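Local coordinates for protein L-lysine 6-oxidase (Marinomonas mediterranea, PDB 3WEU) that oxidises the epsilon-amino group of L-lysine with a cysteine tryptophylquinone cofactor, releasing hydrogen peroxide that kills bacteria, at residues Leu3-Ser8 and Ser240-Val245; Ser387-Tyr392 and Glu525-Lys530; Thr538-Tyr543 and Ser558-Thr563. All blocks are in the same frame, centred on the assembly; numbering follows the deposited sequence.

Overall arrangement
The three contacts illustrate how one long chain is tied together at widely separated places. Interaction 1 belongs to the N-terminal mixed sheet, interaction 2 joins two loops of the C-terminal family region, and interaction 3 lies on a two-stranded arm. The centres of interactions 1 and 2 are about 41 Å apart, on opposite sides of the chain's centre; those of 1 and 3 are about 71 Å apart. Interactions 2 and 3 are linked through strand 530-543, with about 36 Å between centres. The quinone cofactor is built from Cys516 and Trp581: Cys516 lies just before strand 518-522, which flanks interaction 2, and Trp581 comes ten residues after the end of strand 557-571.

Interaction 1: residues Leu3-Ser8 and Ser240-Val245; sequences LSVHPS and STAWMV
Ser240 and Val5 meet where two parallel strands of the N-terminal mixed sheet, 4-13 and 237-247, begin to run side by side. The two strand segments are inclined at 26° to each other, and the gap near their start is bridged by a water as well as by side chains. Ser240 carries its OG anti to the backbone N (chi1 169°), reaching across to 3.2 Å from Leu3 O; this proton could serve more than one acceptor. The bridging water sits 2.6 Å from Ser240 OG, accepts from Val5 N and donates to Thr241 O, so it joins the two backbones where they are too far apart to bond directly.

The two methyls of Val5 divide the work. CG2 comes to 3.7 Å from Ser240 OG, while CG1 lies against Ala242 CB at 3.8 Å. Strand 223-232 lies alongside strand 237-247, and its Cys228 also touches Val5.

Beyond the cis peptide before Pro7, the chain draws closer to its partner. The methyl of Ala242 meets two carbonyl oxygens, Pro7 O at 3.6 Å and Ser8 O at 3.5 Å. Ser8 OG instead bonds to Tyr467 O, and the Trp243 indole NH to Asp223. A direct backbone bond completes the contact: Trp243 N donates to Ser8 O over 2.9 Å.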
ATOM      1  N   LEU A   3     -29.594  -8.511 -48.244  1.00 26.36           N
ATOM      2  CA  LEU A   3     -30.143  -7.595 -47.203  1.00 24.23           C
ATOM      3  C   LEU A   3     -29.001  -6.727 -46.660  1.00 23.55           C
ATOM      4  O   LEU A   3     -27.882  -7.130 -46.791  1.00 21.02           O
ATOM      5  CB  LEU A   3     -30.599  -8.421 -46.081  1.00 24.70           C
ATOM      6  CG  LEU A   3     -31.664  -9.441 -46.351  1.00 28.19           C
ATOM      7  CD1 LEU A   3     -31.842 -10.240 -45.078  1.00 29.88           C
ATOM      8  CD2 LEU A   3     -32.934  -8.741 -46.757  1.00 31.14           C
ATOM      9  N   SER A   4     -29.254  -5.604 -45.984  1.00 20.94           N
ATOM     10  CA  SER A   4     -28.157  -4.960 -45.263  1.00 21.71           C
ATOM     11  C   SER A   4     -28.719  -4.599 -43.908  1.00 21.07           C
ATOM     12  O   SER A   4     -29.904  -4.365 -43.754  1.00 20.75           O
ATOM     13  CB  SER A   4     -27.642  -3.768 -46.075  1.00 24.80           C
ATOM     14  OG  SER A   4     -28.675  -2.867 -46.056  1.00 27.22           O
ATOM     15  N   VAL A   5     -27.870  -4.668 -42.908  1.00 20.17           N
ATOM     16  CA  VAL A   5     -28.216  -4.276 -41.549  1.00 21.39           C
ATOM     17  C   VAL A   5     -27.516  -2.943 -41.249  1.00 20.89           C
ATOM     18  O   VAL A   5     -26.364  -2.715 -41.650  1.00 19.36           O
ATOM     19  CB  VAL A   5     -27.741  -5.346 -40.589  1.00 21.70           C
ATOM     20  CG1 VAL A   5     -27.841  -4.931 -39.115  1.00 20.29           C
ATOM     21  CG2 VAL A   5     -28.462  -6.665 -40.864  1.00 22.61           C
ATOM     22  N   HIS A   6     -28.256  -2.047 -40.646  1.00 17.64           N
ATOM     23  CA  HIS A   6     -27.685  -0.782 -40.192  1.00 18.73           C
ATOM     24  C   HIS A   6     -28.092  -0.493 -38.747  1.00 17.85           C
ATOM     25  O   HIS A   6     -29.244  -0.774 -38.342  1.00 20.41           O
ATOM     26  CB  HIS A   6     -28.089   0.355 -41.083  1.00 18.53           C
ATOM     27  CG  HIS A   6     -27.630   0.196 -42.489  1.00 20.32           C
ATOM     28  ND1 HIS A   6     -26.316   0.376 -42.861  1.00 20.51           N
ATOM     29  CD2 HIS A   6     -28.310  -0.122 -43.630  1.00 24.87           C
ATOM     30  CE1 HIS A   6     -26.195   0.119 -44.157  1.00 24.45           C
ATOM     31  NE2 HIS A   6     -27.395  -0.162 -44.645  1.00 24.85           N
ATOM     32  N   PRO A   7     -27.205   0.141 -37.986  1.00 17.38           N
ATOM     33  CA  PRO A   7     -25.847   0.566 -38.418  1.00 17.40           C
ATOM     34  C   PRO A   7     -24.886  -0.650 -38.630  1.00 18.91           C
ATOM     35  O   PRO A   7     -25.064  -1.714 -38.066  1.00 18.42           O
ATOM     36  CB  PRO A   7     -25.328   1.342 -37.191  1.00 18.47           C
ATOM     37  CG  PRO A   7     -26.021   0.708 -36.029  1.00 17.58           C
ATOM     38  CD  PRO A   7     -27.451   0.458 -36.563  1.00 16.22           C
ATOM     39  N   SER A   8     -23.859  -0.459 -39.436  1.00 17.68           N
ATOM     40  CA  SER A   8     -22.803  -1.489 -39.593  1.00 18.15           C
ATOM     41  C   SER A   8     -22.017  -1.755 -38.301  1.00 17.32           C
ATOM     42  O   SER A   8     -21.567  -2.914 -38.038  1.00 17.89           O
ATOM     43  CB  SER A   8     -21.891  -1.071 -40.755  1.00 19.48           C
ATOM     44  OG  SER A   8     -21.136   0.051 -40.393  1.00 17.91           O
ATOM     45  N   SER A 240     -27.781 -11.399 -43.054  1.00 24.77           N
ATOM     46  CA  SER A 240     -26.841 -10.285 -43.237  1.00 23.20           C
ATOM     47  C   SER A 240     -26.273  -9.964 -41.852  1.00 21.18           C
ATOM     48  O   SER A 240     -26.794 -10.451 -40.824  1.00 22.96           O
ATOM     49  CB  SER A 240     -27.571  -9.140 -43.922  1.00 28.43           C
ATOM     50  OG  SER A 240     -26.808  -7.956 -43.912  1.00 34.55           O
ATOM     51  N   THR A 241     -25.155  -9.240 -41.798  1.00 18.97           N
ATOM     52  CA  THR A 241     -24.382  -9.151 -40.550  1.00 19.73           C
ATOM     53  C   THR A 241     -23.908  -7.694 -40.300  1.00 18.67           C
ATOM     54  O   THR A 241     -23.876  -6.860 -41.254  1.00 19.83           O
ATOM     55  CB  THR A 241     -23.137 -10.026 -40.563  1.00 21.05           C
ATOM     56  OG1 THR A 241     -22.409  -9.689 -41.732  1.00 22.09           O
ATOM     57  CG2 THR A 241     -23.487 -11.524 -40.548  1.00 22.73           C
ATOM     58  N   ALA A 242     -23.521  -7.451 -39.045  1.00 16.76           N
ATOM     59  CA  ALA A 242     -22.985  -6.192 -38.581  1.00 17.40           C
ATOM     60  C   ALA A 242     -22.182  -6.501 -37.361  1.00 17.33           C
ATOM     61  O   ALA A 242     -21.922  -7.688 -37.054  1.00 18.32           O
ATOM     62  CB  ALA A 242     -24.148  -5.210 -38.265  1.00 18.38           C
ATOM     63  N   TRP A 243     -21.725  -5.453 -36.682  1.00 16.29           N
ATOM     64  CA  TRP A 243     -20.967  -5.555 -35.473  1.00 15.08           C
ATOM     65  C   TRP A 243     -21.599  -4.655 -34.437  1.00 15.32           C
ATOM     66  O   TRP A 243     -22.416  -3.758 -34.759  1.00 17.59           O
ATOM     67  CB  TRP A 243     -19.497  -5.186 -35.715  1.00 17.83           C
ATOM     68  CG  TRP A 243     -18.564  -5.880 -34.820  1.00 16.22           C
ATOM     69  CD1 TRP A 243     -18.022  -5.399 -33.694  1.00 18.97           C
ATOM     70  CD2 TRP A 243     -18.066  -7.224 -34.954  1.00 18.85           C
ATOM     71  NE1 TRP A 243     -17.243  -6.339 -33.083  1.00 17.97           N
ATOM     72  CE2 TRP A 243     -17.230  -7.467 -33.862  1.00 18.98           C
ATOM     73  CE3 TRP A 243     -18.231  -8.223 -35.896  1.00 17.86           C
ATOM     74  CZ2 TRP A 243     -16.535  -8.677 -33.691  1.00 17.69           C
ATOM     75  CZ3 TRP A 243     -17.582  -9.451 -35.706  1.00 19.00           C
ATOM     76  CH2 TRP A 243     -16.738  -9.652 -34.638  1.00 19.75           C
ATOM     77  N   MET A 244     -21.210  -4.880 -33.200  1.00 16.58           N
ATOM     78  CA  MET A 244     -21.727  -4.151 -32.083  1.00 17.84           C
ATOM     79  C   MET A 244     -20.608  -3.843 -31.091  1.00 18.17           C
ATOM     80  O   MET A 244     -19.846  -4.740 -30.712  1.00 15.55           O
ATOM     81  CB  MET A 244     -22.827  -4.993 -31.400  1.00 17.01           C
ATOM     82  CG  MET A 244     -23.371  -4.384 -30.138  1.00 17.33           C
ATOM     83  SD  MET A 244     -24.407  -3.010 -30.572  1.00 18.76           S
ATOM     84  CE  MET A 244     -24.443  -2.190 -29.034  1.00 19.17           C
ATOM     85  N   VAL A 245     -20.576  -2.610 -30.584  1.00 15.64           N
ATOM     86  CA  VAL A 245     -19.592  -2.236 -29.594  1.00 15.41           C
ATOM     87  C   VAL A 245     -20.257  -1.560 -28.413  1.00 15.52           C
ATOM     88  O   VAL A 245     -21.109  -0.705 -28.578  1.00 16.54           O
ATOM     89  CB  VAL A 245     -18.576  -1.273 -30.232  1.00 16.09           C
ATOM     90  CG1 VAL A 245     -17.529  -0.856 -29.212  1.00 15.19           C
ATOM     91  CG2 VAL A 245     -17.923  -1.974 -31.420  1.00 17.06           C
TER
HETATM   92  O   HOH W   1     -25.301  -5.883 -43.457  1.00 25.90           O

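Interaction 2: residues Ser387-Tyr392 and Glu525-Lys530; sequences SSSNFY and EPSVNK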
ATOM      1  N   SER A 387       5.257   7.567 -23.964  1.00 15.43           N
ATOM      2  CA  SER A 387       6.561   6.809 -23.862  1.00 15.99           C
ATOM      3  C   SER A 387       7.596   7.275 -24.893  1.00 16.99           C
ATOM      4  O   SER A 387       7.260   7.651 -25.995  1.00 16.77           O
ATOM      5  CB  SER A 387       6.281   5.296 -23.983  1.00 16.92           C
ATOM      6  OG  SER A 387       5.622   5.012 -25.222  1.00 16.46           O
ATOM      7  N   SER A 388       8.852   7.319 -24.498  1.00 16.05           N
ATOM      8  CA  SER A 388       9.912   7.759 -25.377  1.00 16.03           C
ATOM      9  C   SER A 388      10.383   6.678 -26.310  1.00 15.54           C
ATOM     10  O   SER A 388      10.033   5.497 -26.159  1.00 17.41           O
ATOM     11  CB  SER A 388      11.122   8.179 -24.491  1.00 16.62           C
ATOM     12  OG  SER A 388      10.844   9.268 -23.664  1.00 15.10           O
ATOM     13  N   SER A 389      11.258   7.054 -27.229  1.00 18.79           N
ATOM     14  CA  SER A 389      11.855   6.136 -28.203  1.00 17.33           C
ATOM     15  C   SER A 389      12.542   4.975 -27.509  1.00 18.17           C
ATOM     16  O   SER A 389      12.586   3.876 -28.071  1.00 18.10           O
ATOM     17  CB  SER A 389      12.903   6.870 -29.054  1.00 18.09           C
ATOM     18  OG  SER A 389      13.966   7.422 -28.267  1.00 16.56           O
ATOM     19  N   ASN A 390      13.073   5.229 -26.294  1.00 18.49           N
ATOM     20  CA  ASN A 390      13.891   4.239 -25.589  1.00 19.19           C
ATOM     21  C   ASN A 390      13.232   3.533 -24.436  1.00 22.82           C
ATOM     22  O   ASN A 390      13.917   3.012 -23.581  1.00 22.00           O
ATOM     23  CB  ASN A 390      15.241   4.821 -25.139  1.00 20.44           C
ATOM     24  CG  ASN A 390      15.099   5.921 -24.112  1.00 21.87           C
ATOM     25  OD1 ASN A 390      14.077   6.600 -24.059  1.00 23.20           O
ATOM     26  ND2 ASN A 390      16.134   6.150 -23.344  1.00 19.71           N
ATOM     27  N   PHE A 391      11.899   3.488 -24.416  1.00 21.39           N
ATOM     28  CA  PHE A 391      11.158   2.721 -23.406  1.00 20.58           C
ATOM     29  C   PHE A 391      11.033   1.287 -23.822  1.00 19.89           C
ATOM     30  O   PHE A 391      11.324   0.928 -24.982  1.00 18.72           O
ATOM     31  CB  PHE A 391       9.743   3.290 -23.254  1.00 21.13           C
ATOM     32  CG  PHE A 391       9.621   4.416 -22.251  1.00 25.77           C
ATOM     33  CD1 PHE A 391      10.617   5.380 -22.122  1.00 26.91           C
ATOM     34  CD2 PHE A 391       8.423   4.550 -21.508  1.00 27.59           C
ATOM     35  CE1 PHE A 391      10.470   6.417 -21.217  1.00 29.86           C
ATOM     36  CE2 PHE A 391       8.262   5.598 -20.604  1.00 28.45           C
ATOM     37  CZ  PHE A 391       9.281   6.546 -20.493  1.00 27.05           C
ATOM     38  N   TYR A 392      10.668   0.467 -22.853  1.00 18.83           N
ATOM     39  CA  TYR A 392      10.310  -0.927 -23.038  1.00 21.36           C
ATOM     40  C   TYR A 392      11.469  -1.766 -23.586  1.00 22.03           C
ATOM     41  O   TYR A 392      11.230  -2.689 -24.340  1.00 21.12           O
ATOM     42  CB  TYR A 392       9.107  -1.056 -23.974  1.00 21.37           C
ATOM     43  CG  TYR A 392       7.908  -0.230 -23.563  1.00 20.98           C
ATOM     44  CD1 TYR A 392       7.391  -0.311 -22.273  1.00 21.36           C
ATOM     45  CD2 TYR A 392       7.287   0.627 -24.474  1.00 21.27           C
ATOM     46  CE1 TYR A 392       6.269   0.447 -21.891  1.00 22.75           C
ATOM     47  CE2 TYR A 392       6.149   1.352 -24.122  1.00 22.28           C
ATOM     48  CZ  TYR A 392       5.636   1.275 -22.851  1.00 22.14           C
ATOM     49  OH  TYR A 392       4.509   2.020 -22.495  1.00 23.11           O
ATOM     50  N   GLU A 525      12.554  17.723 -27.879  1.00 16.46           N
ATOM     51  CA  GLU A 525      13.340  16.566 -28.351  1.00 16.62           C
ATOM     52  C   GLU A 525      12.364  15.554 -28.921  1.00 16.47           C
ATOM     53  O   GLU A 525      11.633  14.867 -28.169  1.00 15.18           O
ATOM     54  CB  GLU A 525      14.107  15.909 -27.200  1.00 18.68           C
ATOM     55  CG  GLU A 525      15.315  16.745 -26.737  1.00 20.17           C
ATOM     56  CD  GLU A 525      16.455  16.665 -27.766  1.00 20.34           C
ATOM     57  OE1 GLU A 525      16.364  15.932 -28.778  1.00 19.97           O
ATOM     58  OE2 GLU A 525      17.366  17.438 -27.584  1.00 23.72           O
ATOM     59  N   PRO A 526      12.356  15.424 -30.256  1.00 17.68           N
ATOM     60  CA  PRO A 526      11.334  14.610 -30.901  1.00 16.73           C
ATOM     61  C   PRO A 526      11.262  13.171 -30.438  1.00 16.85           C
ATOM     62  O   PRO A 526      10.178  12.554 -30.466  1.00 15.67           O
ATOM     63  CB  PRO A 526      11.770  14.644 -32.356  1.00 17.40           C
ATOM     64  CG  PRO A 526      12.347  16.052 -32.525  1.00 18.64           C
ATOM     65  CD  PRO A 526      13.061  16.324 -31.215  1.00 18.43           C
ATOM     66  N   SER A 527      12.396  12.594 -30.006  1.00 14.69           N
ATOM     67  CA  SER A 527      12.411  11.181 -29.596  1.00 15.27           C
ATOM     68  C   SER A 527      12.092  10.926 -28.098  1.00 16.28           C
ATOM     69  O   SER A 527      11.970   9.796 -27.654  1.00 17.25           O
ATOM     70  CB  SER A 527      13.816  10.582 -29.978  1.00 16.27           C
ATOM     71  OG  SER A 527      14.766  11.156 -29.083  1.00 17.23           O
ATOM     72  N   VAL A 528      11.849  11.982 -27.342  1.00 14.59           N
ATOM     73  CA  VAL A 528      11.669  11.923 -25.904  1.00 14.17           C
ATOM     74  C   VAL A 528      10.274  12.387 -25.476  1.00 15.06           C
ATOM     75  O   VAL A 528       9.859  13.513 -25.804  1.00 15.57           O
ATOM     76  CB  VAL A 528      12.655  12.827 -25.228  1.00 14.72           C
ATOM     77  CG1 VAL A 528      12.412  12.776 -23.717  1.00 15.94           C
ATOM     78  CG2 VAL A 528      14.108  12.334 -25.533  1.00 15.61           C
ATOM     79  N   ASN A 529       9.555  11.509 -24.794  1.00 14.55           N
ATOM     80  CA  ASN A 529       8.363  11.964 -24.029  1.00 14.93           C
ATOM     81  C   ASN A 529       8.677  12.144 -22.536  1.00 17.43           C
ATOM     82  O   ASN A 529       8.241  13.102 -21.945  1.00 18.79           O
ATOM     83  CB  ASN A 529       7.173  11.037 -24.246  1.00 14.05           C
ATOM     84  CG  ASN A 529       6.412  11.366 -25.508  1.00 15.58           C
ATOM     85  OD1 ASN A 529       6.133  12.511 -25.754  1.00 15.22           O
ATOM     86  ND2 ASN A 529       6.058  10.373 -26.295  1.00 16.69           N
ATOM     87  N   LYS A 530       9.407  11.206 -21.947  1.00 16.42           N
ATOM     88  CA  LYS A 530       9.708  11.210 -20.503  1.00 16.61           C
ATOM     89  C   LYS A 530      11.214  10.940 -20.324  1.00 16.99           C
ATOM     90  O   LYS A 530      11.846  10.292 -21.162  1.00 15.89           O
ATOM     91  CB  LYS A 530       8.834  10.180 -19.725  1.00 19.55           C
ATOM     92  CG  LYS A 530       7.402  10.593 -19.828  1.00 21.64           C
ATOM     93  CD  LYS A 530       6.497  10.264 -18.743  1.00 25.75           C
ATOM     94  CE  LYS A 530       5.091  10.452 -19.232  1.00 24.73           C
ATOM     95  NZ  LYS A 530       4.408   9.573 -18.307  1.00 30.36           N
TER
HETATM   96  O   HOH W   2      13.656   9.108 -23.121  1.00 16.41           O
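Ser388 plugs its hydroxyl into the backbone of Val528-Lys530, joining two loops that each contain a type I beta turn, Ser388-Phe391 and Glu525-Val528. This is the tight part of the contact. Ser388 OG accepts from Asn529 N at 2.8 Å and donates to Lys530 O at 2.9 Å, meeting that oxygen in its carbonyl plane on a lone pair. Its position beside its own backbone N (chi1 -64°) places OG within reach of the 525-530 backbone. One residue on, Ser389 N donates an almost straight bond (169°) to Ser527 O at 2.9 Å, tying the second residue of one turn to the third of the other. On the buried flank, Asn529 ND2 donates to Ser387 O at 3.0 Å from above the carbonyl plane, and its amide also bonds Asn384 O.

The outer side is looser. The Phe391 ring meets Lys530 obliquely, CZ lying 3.7 Å from CB, while the lysine chain extends away. One face of this ring rests on the backbone of its own segment, offset toward the rim over Ser387 CA and Ser388 N. Near exposed Asn390 the junction is made through solvent: a water donates to Asn390 OD1 at 2.7 Å and to Lys530 O at 2.9 Å.

Interaction 3: residues Thr538-Tyr543 and Ser558-Thr563; sequences TSRTHY and SSVSAT
Ser558 faces His542 at the outer end of an antiparallel two-stranded arm, in which strand 557-571 runs back along strand 530-543; segments 538-543 and 558-563 make an angle of 160°. The serine CB lies at the edge of the imidazole, near its plane and 4.0 Å from CD2, while NE2 makes a weak hydrogen bond with Asp556. Ser558 CA also sends its hydrogen to Thr541 O, the carbon and oxygen being 3.1 Å apart.

Ser559 and Thr541 form a hydrogen-bonded pair: Ser559 N donates to Thr541 O at 3.1 Å, and Thr541 N returns a bond to Ser559 O at 2.9 Å.

Val560 supplies the main apolar cross-strand contacts on the face shared with Thr538, Arg540 and His542. Its CG1, anti to the backbone N (chi1 -179°), reaches Thr538 CG2 at 3.9 Å, and its CG2 meets Arg540 CG at the same separation. The arginine thus packs through its aliphatic base.

At Ser561 the reciprocal pair of hydrogen bonds recurs. Its N donates to Ser539 O at 3.0 Å, and its O accepts from Ser539 N at 2.8 Å in a practically linear bond (177°).

Ala562 faces Thr538 in a non-hydrogen-bonded pair, and Thr563 carries the pairing on to Val537 through the backbone.

The arm projects far from the chain's centre, its Val560 face largely exposed. Where Ser559 and Ser561 point, the second subunit packs: its His601 touches Ser559 and its Lys685 touches Ser561, while its Leu600, from helix 596-602, meets Tyr543 of the outgoing strand.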
ATOM      1  N   THR A 538      20.839  21.713  -2.269  1.00 29.46           N
ATOM      2  CA  THR A 538      21.897  21.821  -1.291  1.00 31.55           C
ATOM      3  C   THR A 538      21.714  23.126  -0.534  1.00 32.16           C
ATOM      4  O   THR A 538      21.696  24.185  -1.150  1.00 28.51           O
ATOM      5  CB  THR A 538      23.234  21.818  -1.970  1.00 33.92           C
ATOM      6  OG1 THR A 538      23.350  20.604  -2.699  1.00 32.46           O
ATOM      7  CG2 THR A 538      24.355  21.881  -0.929  1.00 35.75           C
ATOM      8  N   SER A 539      21.565  23.031   0.795  1.00 30.42           N
ATOM      9  CA  SER A 539      21.184  24.176   1.629  1.00 30.64           C
ATOM     10  C   SER A 539      22.187  24.380   2.754  1.00 31.75           C
ATOM     11  O   SER A 539      22.491  23.442   3.473  1.00 37.14           O
ATOM     12  CB  SER A 539      19.836  23.948   2.250  1.00 31.48           C
ATOM     13  OG  SER A 539      18.817  23.818   1.288  1.00 31.59           O
ATOM     14  N   ARG A 540      22.667  25.604   2.904  1.00 30.35           N
ATOM     15  CA  ARG A 540      23.500  25.987   4.038  1.00 32.41           C
ATOM     16  C   ARG A 540      22.643  26.860   4.943  1.00 30.85           C
ATOM     17  O   ARG A 540      22.087  27.901   4.497  1.00 29.82           O
ATOM     18  CB  ARG A 540      24.711  26.788   3.581  1.00 38.19           C
ATOM     19  CG  ARG A 540      25.779  26.949   4.665  1.00 48.65           C
ATOM     20  CD  ARG A 540      26.946  27.824   4.253  1.00 56.36           C
ATOM     21  NE  ARG A 540      26.693  29.216   4.630  1.00 74.18           N
ATOM     22  CZ  ARG A 540      26.047  30.131   3.891  1.00 84.04           C
ATOM     23  NH1 ARG A 540      25.569  29.846   2.677  1.00 85.63           N
ATOM     24  NH2 ARG A 540      25.879  31.367   4.378  1.00 91.20           N
ATOM     25  N   THR A 541      22.548  26.447   6.205  1.00 30.87           N
ATOM     26  CA  THR A 541      21.838  27.207   7.206  1.00 27.81           C
ATOM     27  C   THR A 541      22.887  27.908   8.067  1.00 27.87           C
ATOM     28  O   THR A 541      23.831  27.290   8.561  1.00 29.16           O
ATOM     29  CB  THR A 541      21.001  26.315   8.076  1.00 30.07           C
ATOM     30  OG1 THR A 541      20.063  25.631   7.263  1.00 30.16           O
ATOM     31  CG2 THR A 541      20.269  27.150   9.111  1.00 32.06           C
ATOM     32  N   HIS A 542      22.731  29.201   8.237  1.00 23.00           N
ATOM     33  CA  HIS A 542      23.666  29.941   8.960  1.00 24.55           C
ATOM     34  C   HIS A 542      22.876  30.642  10.065  1.00 24.07           C
ATOM     35  O   HIS A 542      21.871  31.272   9.808  1.00 27.10           O
ATOM     36  CB  HIS A 542      24.343  30.887   8.045  1.00 25.59           C
ATOM     37  CG  HIS A 542      25.258  31.814   8.722  1.00 29.94           C
ATOM     38  ND1 HIS A 542      24.888  33.092   9.070  1.00 39.17           N
ATOM     39  CD2 HIS A 542      26.512  31.645   9.185  1.00 34.58           C
ATOM     40  CE1 HIS A 542      25.897  33.674   9.691  1.00 34.41           C
ATOM     41  NE2 HIS A 542      26.874  32.807   9.799  1.00 31.49           N
ATOM     42  N   TYR A 543      23.374  30.566  11.279  1.00 23.06           N
ATOM     43  CA  TYR A 543      22.725  31.236  12.414  1.00 20.23           C
ATOM     44  C   TYR A 543      23.660  32.276  12.976  1.00 18.93           C
ATOM     45  O   TYR A 543      24.854  31.989  13.182  1.00 21.48           O
ATOM     46  CB  TYR A 543      22.422  30.250  13.533  1.00 22.48           C
ATOM     47  CG  TYR A 543      21.316  29.275  13.282  1.00 22.77           C
ATOM     48  CD1 TYR A 543      20.030  29.585  13.667  1.00 29.18           C
ATOM     49  CD2 TYR A 543      21.564  28.033  12.749  1.00 25.37           C
ATOM     50  CE1 TYR A 543      18.998  28.677  13.482  1.00 34.15           C
ATOM     51  CE2 TYR A 543      20.552  27.123  12.576  1.00 26.95           C
ATOM     52  CZ  TYR A 543      19.288  27.466  12.930  1.00 31.61           C
ATOM     53  OH  TYR A 543      18.257  26.591  12.780  1.00 39.28           O
ATOM     54  N   SER A 558      26.883  27.180  11.575  1.00 28.17           N
ATOM     55  CA  SER A 558      26.319  26.841  10.276  1.00 31.51           C
ATOM     56  C   SER A 558      26.481  25.387   9.978  1.00 31.65           C
ATOM     57  O   SER A 558      27.319  24.733  10.551  1.00 27.93           O
ATOM     58  CB  SER A 558      26.959  27.696   9.167  1.00 34.62           C
ATOM     59  OG  SER A 558      28.241  27.253   8.987  1.00 38.39           O
ATOM     60  N   SER A 559      25.600  24.863   9.142  1.00 29.22           N
ATOM     61  CA  SER A 559      25.705  23.468   8.674  1.00 32.40           C
ATOM     62  C   SER A 559      25.080  23.399   7.277  1.00 32.36           C
ATOM     63  O   SER A 559      24.394  24.345   6.828  1.00 28.98           O
ATOM     64  CB  SER A 559      25.002  22.488   9.603  1.00 31.89           C
ATOM     65  OG  SER A 559      23.686  22.921   9.755  1.00 31.51           O
ATOM     66  N   VAL A 560      25.351  22.297   6.615  1.00 30.57           N
ATOM     67  CA  VAL A 560      24.903  22.088   5.247  1.00 30.80           C
ATOM     68  C   VAL A 560      24.161  20.770   5.241  1.00 31.71           C
ATOM     69  O   VAL A 560      24.513  19.835   5.942  1.00 30.64           O
ATOM     70  CB  VAL A 560      26.094  22.025   4.259  1.00 36.53           C
ATOM     71  CG1 VAL A 560      25.583  21.819   2.811  1.00 38.16           C
ATOM     72  CG2 VAL A 560      26.940  23.289   4.346  1.00 39.90           C
ATOM     73  N   SER A 561      23.100  20.719   4.463  1.00 31.73           N
ATOM     74  CA  SER A 561      22.180  19.624   4.378  1.00 31.00           C
ATOM     75  C   SER A 561      21.880  19.539   2.838  1.00 34.49           C
ATOM     76  O   SER A 561      22.011  20.563   2.140  1.00 28.47           O
ATOM     77  CB  SER A 561      20.893  20.072   5.079  1.00 36.53           C
ATOM     78  OG  SER A 561      20.147  18.968   5.484  1.00 48.23           O
ATOM     79  N   ALA A 562      21.475  18.373   2.346  1.00 29.41           N
ATOM     80  CA  ALA A 562      21.072  18.211   0.939  1.00 30.93           C
ATOM     81  C   ALA A 562      19.976  17.189   0.834  1.00 33.43           C
ATOM     82  O   ALA A 562      19.833  16.270   1.703  1.00 31.41           O
ATOM     83  CB  ALA A 562      22.231  17.834   0.047  1.00 30.26           C
ATOM     84  N   THR A 563      19.120  17.409  -0.170  1.00 30.29           N
ATOM     85  CA  THR A 563      18.119  16.430  -0.506  1.00 29.09           C
ATOM     86  C   THR A 563      18.324  16.099  -1.996  1.00 28.71           C
ATOM     87  O   THR A 563      18.791  16.965  -2.771  1.00 30.45           O
ATOM     88  CB  THR A 563      16.693  16.900  -0.235  1.00 32.67           C
ATOM     89  OG1 THR A 563      16.394  17.946  -1.126  1.00 32.49           O
ATOM     90  CG2 THR A 563      16.490  17.400   1.235  1.00 32.12           C
TER